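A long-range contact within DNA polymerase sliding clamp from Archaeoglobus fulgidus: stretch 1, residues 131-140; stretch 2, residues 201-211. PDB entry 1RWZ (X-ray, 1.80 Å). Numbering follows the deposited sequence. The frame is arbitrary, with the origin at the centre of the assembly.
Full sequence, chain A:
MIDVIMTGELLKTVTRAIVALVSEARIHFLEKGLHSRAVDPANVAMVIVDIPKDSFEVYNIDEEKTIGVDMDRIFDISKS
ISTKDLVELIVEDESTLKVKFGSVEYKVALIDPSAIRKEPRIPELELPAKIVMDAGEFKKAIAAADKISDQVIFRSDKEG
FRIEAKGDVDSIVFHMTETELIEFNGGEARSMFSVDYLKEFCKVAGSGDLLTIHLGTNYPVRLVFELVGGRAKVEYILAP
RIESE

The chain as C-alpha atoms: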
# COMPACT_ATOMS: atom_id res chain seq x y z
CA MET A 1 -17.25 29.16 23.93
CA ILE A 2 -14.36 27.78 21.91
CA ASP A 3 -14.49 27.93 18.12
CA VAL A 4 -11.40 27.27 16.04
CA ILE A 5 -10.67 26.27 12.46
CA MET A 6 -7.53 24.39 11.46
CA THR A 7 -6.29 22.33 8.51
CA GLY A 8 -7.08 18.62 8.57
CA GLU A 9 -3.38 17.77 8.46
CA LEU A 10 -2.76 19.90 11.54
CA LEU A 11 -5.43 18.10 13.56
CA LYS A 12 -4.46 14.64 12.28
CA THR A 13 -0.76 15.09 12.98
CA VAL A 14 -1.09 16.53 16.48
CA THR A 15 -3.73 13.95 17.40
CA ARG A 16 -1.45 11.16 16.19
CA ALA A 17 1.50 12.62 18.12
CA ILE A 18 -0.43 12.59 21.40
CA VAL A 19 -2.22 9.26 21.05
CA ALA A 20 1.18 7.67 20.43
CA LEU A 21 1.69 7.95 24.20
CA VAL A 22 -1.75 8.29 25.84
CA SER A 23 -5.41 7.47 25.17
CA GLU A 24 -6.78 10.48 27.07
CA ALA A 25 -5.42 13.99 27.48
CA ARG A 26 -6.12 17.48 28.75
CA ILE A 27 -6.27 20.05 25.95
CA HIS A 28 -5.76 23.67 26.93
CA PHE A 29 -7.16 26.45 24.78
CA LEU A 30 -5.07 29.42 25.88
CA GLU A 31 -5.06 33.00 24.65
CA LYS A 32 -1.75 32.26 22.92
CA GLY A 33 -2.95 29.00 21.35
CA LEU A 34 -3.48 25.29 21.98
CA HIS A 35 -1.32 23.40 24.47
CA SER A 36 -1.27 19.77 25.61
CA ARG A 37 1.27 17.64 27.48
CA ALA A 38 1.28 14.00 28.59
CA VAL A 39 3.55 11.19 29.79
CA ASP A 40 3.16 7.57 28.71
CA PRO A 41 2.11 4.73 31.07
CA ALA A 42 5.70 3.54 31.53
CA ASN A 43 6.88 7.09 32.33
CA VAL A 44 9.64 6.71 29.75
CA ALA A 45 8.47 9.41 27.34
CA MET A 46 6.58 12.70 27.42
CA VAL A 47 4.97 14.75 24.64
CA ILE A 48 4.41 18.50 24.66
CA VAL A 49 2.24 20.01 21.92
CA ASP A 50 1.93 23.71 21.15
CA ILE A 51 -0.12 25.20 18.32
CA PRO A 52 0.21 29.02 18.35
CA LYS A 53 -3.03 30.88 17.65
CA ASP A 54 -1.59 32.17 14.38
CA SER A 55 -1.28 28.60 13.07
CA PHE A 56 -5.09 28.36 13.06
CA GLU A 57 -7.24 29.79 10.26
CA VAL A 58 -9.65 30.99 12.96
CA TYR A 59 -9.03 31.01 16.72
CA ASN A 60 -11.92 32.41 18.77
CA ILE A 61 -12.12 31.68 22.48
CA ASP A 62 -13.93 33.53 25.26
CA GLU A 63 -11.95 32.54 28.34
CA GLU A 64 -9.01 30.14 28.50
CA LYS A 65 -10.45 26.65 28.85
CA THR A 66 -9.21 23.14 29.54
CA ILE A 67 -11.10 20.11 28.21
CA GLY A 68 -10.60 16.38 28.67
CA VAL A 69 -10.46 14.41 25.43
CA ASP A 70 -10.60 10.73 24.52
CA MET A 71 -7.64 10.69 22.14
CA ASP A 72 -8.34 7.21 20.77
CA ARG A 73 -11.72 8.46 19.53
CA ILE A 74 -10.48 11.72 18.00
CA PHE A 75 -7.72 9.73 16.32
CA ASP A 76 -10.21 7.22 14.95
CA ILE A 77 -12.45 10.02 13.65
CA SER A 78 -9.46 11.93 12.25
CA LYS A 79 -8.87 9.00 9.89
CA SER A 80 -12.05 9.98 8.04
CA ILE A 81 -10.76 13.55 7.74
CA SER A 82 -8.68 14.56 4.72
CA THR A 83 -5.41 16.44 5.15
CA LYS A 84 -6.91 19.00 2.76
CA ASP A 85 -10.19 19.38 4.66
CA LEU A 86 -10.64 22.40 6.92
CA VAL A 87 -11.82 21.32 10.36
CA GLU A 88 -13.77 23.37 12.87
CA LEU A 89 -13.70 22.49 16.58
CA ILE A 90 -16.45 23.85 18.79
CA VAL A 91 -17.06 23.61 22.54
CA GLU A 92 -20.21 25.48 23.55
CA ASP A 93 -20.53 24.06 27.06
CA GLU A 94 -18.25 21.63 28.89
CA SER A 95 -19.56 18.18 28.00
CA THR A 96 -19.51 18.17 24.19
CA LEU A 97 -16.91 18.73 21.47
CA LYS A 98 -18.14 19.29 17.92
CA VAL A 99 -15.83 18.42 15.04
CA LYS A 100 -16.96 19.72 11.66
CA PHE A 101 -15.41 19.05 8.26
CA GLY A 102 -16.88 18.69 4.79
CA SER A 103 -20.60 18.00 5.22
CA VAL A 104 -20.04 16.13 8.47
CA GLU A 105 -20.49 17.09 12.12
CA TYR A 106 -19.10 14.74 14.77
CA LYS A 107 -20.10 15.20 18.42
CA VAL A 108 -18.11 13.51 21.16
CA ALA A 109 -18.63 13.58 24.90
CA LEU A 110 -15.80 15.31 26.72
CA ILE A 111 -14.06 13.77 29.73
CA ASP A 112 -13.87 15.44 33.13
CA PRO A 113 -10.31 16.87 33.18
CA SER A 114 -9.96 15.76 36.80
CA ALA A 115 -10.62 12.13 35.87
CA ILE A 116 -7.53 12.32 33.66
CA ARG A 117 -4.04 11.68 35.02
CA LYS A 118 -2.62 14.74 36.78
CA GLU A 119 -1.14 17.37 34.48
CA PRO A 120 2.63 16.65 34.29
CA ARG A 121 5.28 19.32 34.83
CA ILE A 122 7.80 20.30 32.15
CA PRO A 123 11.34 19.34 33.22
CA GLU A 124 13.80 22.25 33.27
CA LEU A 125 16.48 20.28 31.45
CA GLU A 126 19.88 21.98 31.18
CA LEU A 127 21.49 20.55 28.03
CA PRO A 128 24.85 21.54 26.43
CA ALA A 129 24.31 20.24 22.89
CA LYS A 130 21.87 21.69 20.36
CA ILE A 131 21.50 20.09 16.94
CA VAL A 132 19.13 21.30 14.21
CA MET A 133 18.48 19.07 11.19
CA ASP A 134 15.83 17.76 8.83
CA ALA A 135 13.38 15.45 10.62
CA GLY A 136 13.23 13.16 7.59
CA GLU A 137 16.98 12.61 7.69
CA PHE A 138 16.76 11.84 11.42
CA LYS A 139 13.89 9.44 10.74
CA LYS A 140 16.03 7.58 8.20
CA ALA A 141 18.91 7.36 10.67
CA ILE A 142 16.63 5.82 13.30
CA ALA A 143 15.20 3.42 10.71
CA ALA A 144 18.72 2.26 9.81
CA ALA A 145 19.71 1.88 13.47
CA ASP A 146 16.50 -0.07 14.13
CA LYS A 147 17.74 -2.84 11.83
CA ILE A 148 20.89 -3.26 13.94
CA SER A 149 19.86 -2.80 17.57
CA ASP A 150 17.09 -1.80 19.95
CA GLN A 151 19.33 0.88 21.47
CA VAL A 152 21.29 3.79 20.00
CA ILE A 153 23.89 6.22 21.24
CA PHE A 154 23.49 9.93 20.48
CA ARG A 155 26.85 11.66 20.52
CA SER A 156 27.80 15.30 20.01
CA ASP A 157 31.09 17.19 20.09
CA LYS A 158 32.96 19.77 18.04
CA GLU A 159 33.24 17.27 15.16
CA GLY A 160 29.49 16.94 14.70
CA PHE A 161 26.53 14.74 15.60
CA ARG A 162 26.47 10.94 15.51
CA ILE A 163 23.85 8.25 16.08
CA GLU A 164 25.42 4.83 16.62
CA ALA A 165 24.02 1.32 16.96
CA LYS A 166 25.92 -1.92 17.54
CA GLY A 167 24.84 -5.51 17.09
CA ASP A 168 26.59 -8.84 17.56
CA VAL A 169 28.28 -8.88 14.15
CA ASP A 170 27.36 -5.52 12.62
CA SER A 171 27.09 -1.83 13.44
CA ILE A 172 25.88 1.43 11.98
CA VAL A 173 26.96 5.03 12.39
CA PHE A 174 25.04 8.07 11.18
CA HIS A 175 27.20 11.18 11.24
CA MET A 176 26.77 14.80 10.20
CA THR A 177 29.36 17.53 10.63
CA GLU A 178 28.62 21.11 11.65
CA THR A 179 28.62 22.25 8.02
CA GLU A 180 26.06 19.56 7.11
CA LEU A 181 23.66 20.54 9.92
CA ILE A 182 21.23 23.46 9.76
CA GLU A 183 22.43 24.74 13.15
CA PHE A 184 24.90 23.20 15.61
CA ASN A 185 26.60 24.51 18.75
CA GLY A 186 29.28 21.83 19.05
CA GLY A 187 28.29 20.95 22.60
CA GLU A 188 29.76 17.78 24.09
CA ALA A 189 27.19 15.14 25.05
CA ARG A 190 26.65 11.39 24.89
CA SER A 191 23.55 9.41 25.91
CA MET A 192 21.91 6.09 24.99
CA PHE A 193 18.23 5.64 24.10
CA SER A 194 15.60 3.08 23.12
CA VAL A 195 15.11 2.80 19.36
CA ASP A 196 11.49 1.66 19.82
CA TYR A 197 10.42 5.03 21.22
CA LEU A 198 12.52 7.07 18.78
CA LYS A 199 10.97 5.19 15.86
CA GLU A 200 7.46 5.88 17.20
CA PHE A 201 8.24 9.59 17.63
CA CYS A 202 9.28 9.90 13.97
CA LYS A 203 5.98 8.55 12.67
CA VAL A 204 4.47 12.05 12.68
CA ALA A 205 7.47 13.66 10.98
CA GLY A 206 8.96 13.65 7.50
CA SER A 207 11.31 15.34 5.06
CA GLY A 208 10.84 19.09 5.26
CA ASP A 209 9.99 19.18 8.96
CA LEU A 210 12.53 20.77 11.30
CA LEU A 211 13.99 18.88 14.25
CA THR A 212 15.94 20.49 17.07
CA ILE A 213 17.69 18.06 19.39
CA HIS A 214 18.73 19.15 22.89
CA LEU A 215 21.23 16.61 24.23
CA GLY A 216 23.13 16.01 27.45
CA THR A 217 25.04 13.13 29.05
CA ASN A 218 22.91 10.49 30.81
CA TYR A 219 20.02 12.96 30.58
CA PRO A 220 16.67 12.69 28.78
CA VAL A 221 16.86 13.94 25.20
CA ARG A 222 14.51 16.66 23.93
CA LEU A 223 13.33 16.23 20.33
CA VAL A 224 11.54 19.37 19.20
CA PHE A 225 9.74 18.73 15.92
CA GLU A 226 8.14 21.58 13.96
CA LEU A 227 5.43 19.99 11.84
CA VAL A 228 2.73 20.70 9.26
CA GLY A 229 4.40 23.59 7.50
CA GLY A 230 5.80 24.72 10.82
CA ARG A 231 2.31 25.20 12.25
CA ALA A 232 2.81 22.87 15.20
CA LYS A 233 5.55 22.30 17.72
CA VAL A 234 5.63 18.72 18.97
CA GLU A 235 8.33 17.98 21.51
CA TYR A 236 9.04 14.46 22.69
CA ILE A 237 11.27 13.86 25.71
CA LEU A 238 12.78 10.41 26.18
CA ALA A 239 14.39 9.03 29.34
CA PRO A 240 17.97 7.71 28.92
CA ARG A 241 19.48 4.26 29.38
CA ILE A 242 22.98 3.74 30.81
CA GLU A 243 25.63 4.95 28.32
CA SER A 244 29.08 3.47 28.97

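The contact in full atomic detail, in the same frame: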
# COMPACT_ATOMS: atom_id res chain seq x y z
N ILE A 131 21.33 20.52 18.32
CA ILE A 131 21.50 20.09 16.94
C ILE A 131 20.21 20.32 16.16
O ILE A 131 19.15 19.86 16.57
CB ILE A 131 21.83 18.58 16.88
CG1 ILE A 131 23.04 18.26 17.77
CG2 ILE A 131 22.13 18.16 15.45
CD1 ILE A 131 22.67 17.60 19.09
N VAL A 132 20.30 21.04 15.04
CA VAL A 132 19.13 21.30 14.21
C VAL A 132 19.34 20.63 12.85
O VAL A 132 20.36 20.85 12.20
CB VAL A 132 18.89 22.82 14.02
CG1 VAL A 132 17.62 23.05 13.19
CG2 VAL A 132 18.75 23.49 15.38
N MET A 133 18.38 19.80 12.45
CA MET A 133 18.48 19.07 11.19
C MET A 133 17.10 18.80 10.61
O MET A 133 16.08 19.19 11.18
CB MET A 133 19.19 17.73 11.43
CG MET A 133 18.46 16.81 12.41
SD MET A 133 19.38 15.30 12.81
CE MET A 133 19.39 14.52 11.22
N ASP A 134 17.08 18.12 9.47
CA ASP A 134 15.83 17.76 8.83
C ASP A 134 15.28 16.53 9.55
O ASP A 134 16.01 15.57 9.76
CB ASP A 134 16.06 17.42 7.36
CG ASP A 134 14.78 17.06 6.65
OD1 ASP A 134 14.05 17.98 6.23
OD2 ASP A 134 14.50 15.85 6.52
N ALA A 135 14.00 16.56 9.91
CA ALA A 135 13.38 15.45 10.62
C ALA A 135 13.35 14.17 9.78
O ALA A 135 13.43 13.07 10.33
CB ALA A 135 11.96 15.83 11.04
N GLY A 136 13.25 14.32 8.47
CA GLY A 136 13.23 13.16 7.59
C GLY A 136 14.55 12.42 7.60
O GLY A 136 14.59 11.19 7.55
N GLU A 137 15.64 13.18 7.66
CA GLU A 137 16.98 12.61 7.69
C GLU A 137 17.17 11.86 9.01
O GLU A 137 17.74 10.77 9.04
CB GLU A 137 18.03 13.72 7.57
CG GLU A 137 19.46 13.23 7.51
CD GLU A 137 19.77 12.42 6.26
OE1 GLU A 137 18.88 12.27 5.38
OE2 GLU A 137 20.91 11.92 6.14
N PHE A 138 16.67 12.45 10.09
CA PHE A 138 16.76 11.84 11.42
C PHE A 138 15.97 10.53 11.40
O PHE A 138 16.44 9.50 11.88
CB PHE A 138 16.18 12.79 12.47
CG PHE A 138 16.16 12.23 13.87
CD1 PHE A 138 17.32 12.16 14.63
CD2 PHE A 138 14.96 11.80 14.43
CE1 PHE A 138 17.29 11.66 15.94
CE2 PHE A 138 14.92 11.30 15.74
CZ PHE A 138 16.09 11.24 16.49
N LYS A 139 14.77 10.60 10.84
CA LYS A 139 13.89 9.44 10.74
C LYS A 139 14.58 8.29 10.03
O LYS A 139 14.46 7.13 10.43
CB LYS A 139 12.60 9.84 10.01
CG LYS A 139 11.53 8.77 9.91
CD LYS A 139 10.22 9.38 9.42
CE LYS A 139 9.11 8.35 9.33
NZ LYS A 139 7.78 9.00 9.08
N LYS A 140 15.31 8.60 8.96
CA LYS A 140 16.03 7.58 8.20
C LYS A 140 17.16 6.98 9.03
O LYS A 140 17.43 5.78 8.96
CB LYS A 140 16.61 8.18 6.91
CG LYS A 140 15.56 8.53 5.87
CD LYS A 140 16.20 9.31 4.72
CE LYS A 140 15.19 9.66 3.64
NZ LYS A 140 14.68 8.45 2.95
N PHE A 201 8.25 8.13 17.69
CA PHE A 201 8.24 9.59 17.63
C PHE A 201 8.24 10.09 16.18
O PHE A 201 7.48 10.98 15.81
CB PHE A 201 9.49 10.17 18.30
CG PHE A 201 9.59 9.91 19.78
CD1 PHE A 201 10.81 10.07 20.42
CD2 PHE A 201 8.48 9.54 20.52
CE1 PHE A 201 10.93 9.86 21.80
CE2 PHE A 201 8.59 9.33 21.91
CZ PHE A 201 9.82 9.49 22.54
N CYS A 202 9.12 9.50 15.37
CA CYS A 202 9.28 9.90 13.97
C CYS A 202 8.11 9.62 13.05
O CYS A 202 8.09 10.10 11.91
CB CYS A 202 10.54 9.26 13.39
SG CYS A 202 12.07 9.85 14.15
N LYS A 203 7.12 8.86 13.51
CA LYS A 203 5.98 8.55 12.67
C LYS A 203 5.13 9.76 12.26
O LYS A 203 4.40 9.70 11.28
CB LYS A 203 5.09 7.49 13.34
CG LYS A 203 5.72 6.11 13.30
CD LYS A 203 4.85 5.07 13.97
CE LYS A 203 5.50 3.70 13.88
NZ LYS A 203 4.72 2.66 14.60
N VAL A 204 5.24 10.85 13.01
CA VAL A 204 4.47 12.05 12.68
C VAL A 204 5.31 13.09 11.94
O VAL A 204 4.83 14.17 11.62
CB VAL A 204 3.88 12.73 13.95
CG1 VAL A 204 2.88 11.79 14.62
CG2 VAL A 204 4.99 13.11 14.91
N ALA A 205 6.57 12.74 11.67
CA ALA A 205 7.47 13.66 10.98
C ALA A 205 7.95 13.14 9.63
O ALA A 205 7.84 11.95 9.33
CB ALA A 205 8.68 13.95 11.87
N GLY A 206 8.47 14.04 8.81
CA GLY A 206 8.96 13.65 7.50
C GLY A 206 9.92 14.67 6.93
O GLY A 206 10.24 15.67 7.58
N SER A 207 10.39 14.42 5.71
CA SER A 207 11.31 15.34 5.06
C SER A 207 10.64 16.71 5.02
O SER A 207 9.45 16.81 4.77
CB SER A 207 11.61 14.88 3.63
OG SER A 207 12.27 13.63 3.64
N GLY A 208 11.42 17.75 5.29
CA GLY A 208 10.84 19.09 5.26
C GLY A 208 10.46 19.63 6.62
O GLY A 208 10.25 20.83 6.77
N ASP A 209 10.33 18.75 7.61
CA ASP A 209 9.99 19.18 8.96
C ASP A 209 11.30 19.44 9.70
O ASP A 209 12.29 18.75 9.47
CB ASP A 209 9.19 18.10 9.70
CG ASP A 209 7.80 17.89 9.11
OD1 ASP A 209 7.13 18.89 8.80
OD2 ASP A 209 7.38 16.72 8.97
N LEU A 210 11.31 20.45 10.57
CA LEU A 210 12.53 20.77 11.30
C LEU A 210 12.59 20.01 12.62
O LEU A 210 11.57 19.78 13.26
CB LEU A 210 12.59 22.28 11.60
CG LEU A 210 13.94 22.83 12.04
CD1 LEU A 210 14.90 22.82 10.85
CD2 LEU A 210 13.78 24.25 12.58
N LEU A 211 13.79 19.59 12.99
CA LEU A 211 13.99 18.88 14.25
C LEU A 211 15.14 19.54 14.99
O LEU A 211 16.22 19.72 14.42
CB LEU A 211 14.32 17.41 14.02
CG LEU A 211 14.84 16.67 15.27
CD1 LEU A 211 13.77 16.66 16.37
CD2 LEU A 211 15.22 15.26 14.89
O HOH W 1 15.01 14.58 4.23
O HOH W 2 4.87 7.91 9.41

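Residues 131-134 end a β-strand, and the chain turns directly into a helix at Ala135. The second stretch makes a type II turn from Gly206 to Asp209 and enters a strand at Leu210 that runs antiparallel to the first. Met133 and Leu211 form the hydrogen-bonded pair of this short ladder: Met133 N donates to Leu211 O and Leu211 N donates to Met133 O, both at 2.9 Å. One residue along, Asp134 faces Leu210 as a non-hydrogen-bonded pair, their CA atoms 5.1 Å apart. One more backbone bond follows at the first residue of the helix, where Ala135 N donates to Asp209 O at 2.8 Å and an almost straight angle. Backbone bonding thus spans the junction between strand and helix.

Asp134 ties this junction to the turn. As the N-cap, it accepts through OD2 from two amides that the first helical turn leaves without a backbone partner of the usual kind: a weak bond from Gly136 N at 2.8 Å and a better one from Glu137 N at 3.1 Å. Its OD1 accepts from Gly208 N at 2.8 Å. A short carboxylate suits this place because its two oxygens can serve the helix and the turn together. A water extends the link, donating to Asp134 OD2 (2.7 Å) and hydrogen-bonding to Ser207 OG (3.0 Å). The turn is braced from within by Gly206 N, which donates to Asp209 OD2 at 2.9 Å. At Gly208, phi is +98°, and a CB would be jammed against the preceding carbonyl oxygen; glycine fits without strain.

Close packing also favours small residues where the helix starts. The CA atoms of Gly136 and Ser207 are just 3.9 Å apart, and a CB on Gly136 would lie 2.6 Å from Ser207 OG, a clash. Ala135 points toward the second stretch, with its CB 3.9 Å from Ala205 CB and 4.1 Å from Leu211 CB; its single methyl fills this tight space.

Leu211, buried, has the largest area covered by the opposing stretch. It shares a face of the sheet with Met133, and its CD2 lies over one face of the Phe138 ring, 3.6 Å from the centroid, in a CH-π contact. The branched leucine supplies a methyl for the flat aromatic surface. Cys202 SG approaches the same ring obliquely, 3.5 Å from Phe138 CD2, adding a compact, polarizable atom to the apolar cluster. Beside the ladder, Val132 CG1 packs against Leu210 CD1 at 3.6 Å.

Lys139 completes the contact from the helix. Its side chain is extended, with all four chi angles t; its CG packs 3.7 Å from Cys202 CB, and the extended chain carries NZ on to backbone carbonyls of the second stretch. There NZ donates to Cys202 O at 3.1 Å and Ala205 O at 3.0 Å, and a water bridges NZ to Lys203 O. Together the two stretches bury 744 Å².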